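PDB 3QDH: fimbrial structural subunit from Actinomyces naeslundii, which serves as a structural subunit of the type 2 fimbrial shaft and probably mediates adhesion to streptococci and host cells in oral biofilms. Local coordinates for residues A[4-9]-A[123-128]. Sequence-based numbering, arbitrary orientation. Where two conformers were deposited one is given.
Sequences ISVEKS and AQVISD
Val125 CG1 sits between two methyls of the 4-9 segment: Val6 CG2 presses on it at 3.2 Å, closer than two methyls normally come, and Ile4 CG2 reaches it at 3.6 Å. The torsions set this up. Val125 has CG1 wedged between its backbone N and C (chi1 54°), which raises it toward 4-9; Ile4 turns CG2 anti to its N and lies roughly perpendicular to the valine, while Val6 meets it at a slant. Further along, the extended Lys8 chain runs past Ala123, its CD 4.0 Å from Ala123 N, and ends in an isopeptide bond from NZ to Asn121 CG. Asp48 accepts a hydrogen bond from that same NZ, with Phe26 packing beside the amide. Ser5 and Glu7 point away, Ser5 OG bonding Glu7 OE2 on its syn side at 2.8 Å. No hydrogen bond crosses between 4-9 and 123-128, which meet through aliphatic packing; the isopeptide adds a covalent tie from strand 7-8 to strand 118-131, consistent with the CnaA-like fold of this Sgo0707 N2-family module. Strand 7-8 pairs antiparallel with strand 23-31, whose Val28 touches Val6, Lys8 and Ala123, whereas strand 118-131 belongs to the facing sheet, paired with strands 39-49 and 154-165.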
loop_
_atom_site.group_PDB
_atom_site.type_symbol
_atom_site.label_atom_id
_atom_site.label_comp_id
_atom_site.label_asym_id
_atom_site.label_seq_id
_atom_site.Cartn_x
_atom_site.Cartn_y
_atom_site.Cartn_z
ATOM N N ILE A 4 -15.079 13.308 17.709
ATOM C CA ILE A 4 -14.941 12.479 16.478
ATOM C C ILE A 4 -13.503 12.504 15.966
ATOM O O ILE A 4 -12.913 13.577 15.785
ATOM C CB ILE A 4 -15.891 12.960 15.352
ATOM C CG1 ILE A 4 -17.347 12.997 15.836
ATOM C CG2 ILE A 4 -15.754 12.082 14.112
ATOM C CD1 ILE A 4 -17.880 11.662 16.297
ATOM N N SER A 5 -12.948 11.317 15.732
ATOM C CA SER A 5 -11.577 11.190 15.256
ATOM C C SER A 5 -11.444 10.049 14.234
ATOM O O SER A 5 -12.293 9.156 14.166
ATOM C CB SER A 5 -10.622 10.980 16.430
ATOM O OG SER A 5 -10.770 9.684 16.985
ATOM N N VAL A 6 -10.392 10.119 13.422
ATOM C CA VAL A 6 -10.116 9.111 12.395
ATOM C C VAL A 6 -8.702 8.614 12.566
ATOM O O VAL A 6 -7.781 9.410 12.765
ATOM C CB VAL A 6 -10.189 9.670 10.951
ATOM C CG1 VAL A 6 -10.557 8.547 9.967
ATOM C CG2 VAL A 6 -11.148 10.822 10.853
ATOM N N GLU A 7 -8.527 7.303 12.475
ATOM C CA GLU A 7 -7.207 6.711 12.608
ATOM C C GLU A 7 -6.845 6.004 11.313
ATOM O O GLU A 7 -7.690 5.339 10.703
ATOM C CB GLU A 7 -7.154 5.736 13.795
ATOM C CG GLU A 7 -7.251 6.406 15.184
ATOM C CD GLU A 7 -8.619 7.007 15.461
ATOM O OE1 GLU A 7 -9.615 6.259 15.431
ATOM O OE2 GLU A 7 -8.726 8.232 15.719
ATOM N N LYS A 8 -5.588 6.131 10.899
ATOM C CA LYS A 8 -5.137 5.472 9.683
ATOM C C LYS A 8 -3.879 4.653 9.949
ATOM O O LYS A 8 -3.003 5.066 10.731
ATOM C CB LYS A 8 -4.908 6.506 8.563
ATOM C CG LYS A 8 -4.529 5.906 7.216
ATOM C CD LYS A 8 -4.644 6.921 6.075
ATOM C CE LYS A 8 -4.360 6.214 4.747
ATOM N NZ LYS A 8 -4.617 6.991 3.490
ATOM N N SER A 9 -3.811 3.484 9.314
ATOM C CA SER A 9 -2.637 2.619 9.381
ATOM C C SER A 9 -2.251 2.148 7.982
ATOM O O SER A 9 -2.756 2.668 6.973
ATOM C CB SER A 9 -2.911 1.414 10.293
ATOM O OG SER A 9 -1.712 0.694 10.551
ATOM N N ALA A 123 -6.916 10.191 5.733
ATOM C CA ALA A 123 -8.329 9.932 5.469
ATOM C C ALA A 123 -9.148 10.876 6.328
ATOM O O ALA A 123 -8.629 11.467 7.286
ATOM C CB ALA A 123 -8.675 8.466 5.774
ATOM N N GLN A 124 -10.423 11.030 5.982
ATOM C CA GLN A 124 -11.311 11.901 6.726
ATOM C C GLN A 124 -12.619 11.186 7.064
ATOM O O GLN A 124 -12.986 10.223 6.398
ATOM C CB GLN A 124 -11.611 13.144 5.893
ATOM C CG GLN A 124 -10.413 14.080 5.778
ATOM C CD GLN A 124 -10.672 15.258 4.887
ATOM O OE1 GLN A 124 -11.371 15.155 3.876
ATOM N NE2 GLN A 124 -10.089 16.402 5.247
ATOM N N VAL A 125 -13.300 11.651 8.104
ATOM C CA VAL A 125 -14.674 11.235 8.358
ATOM C C VAL A 125 -15.569 12.453 8.161
ATOM O O VAL A 125 -15.361 13.506 8.777
ATOM C CB VAL A 125 -14.866 10.510 9.728
ATOM C CG1 VAL A 125 -14.346 11.343 10.894
ATOM C CG2 VAL A 125 -16.338 10.137 9.950
ATOM N N ILE A 126 -16.522 12.313 7.251
ATOM C CA ILE A 126 -17.477 13.367 6.924
ATOM C C ILE A 126 -18.817 12.897 7.467
ATOM O O ILE A 126 -19.446 12.007 6.897
ATOM C CB ILE A 126 -17.576 13.600 5.374
ATOM C CG1 ILE A 126 -16.180 13.713 4.713
ATOM C CG2 ILE A 126 -18.496 14.783 5.029
ATOM C CD1 ILE A 126 -15.215 14.616 5.395
ATOM N N SER A 127 -19.228 13.464 8.594
ATOM C CA SER A 127 -20.495 13.079 9.209
ATOM C C SER A 127 -21.148 14.258 9.921
ATOM O O SER A 127 -20.490 15.251 10.244
ATOM C CB SER A 127 -20.332 11.874 10.151
ATOM O OG SER A 127 -19.491 12.163 11.253
ATOM N N ASP A 128 -22.455 14.153 10.119
ATOM C CA ASP A 128 -23.198 15.179 10.832
ATOM C C ASP A 128 -24.438 14.548 11.438
ATOM O O ASP A 128 -24.933 13.530 10.944
ATOM C CB ASP A 128 -23.562 16.310 9.863
ATOM C CG ASP A 128 -23.876 17.622 10.570
ATOM O OD1 ASP A 128 -23.553 17.800 11.776
ATOM O OD2 ASP A 128 -24.448 18.488 9.885
#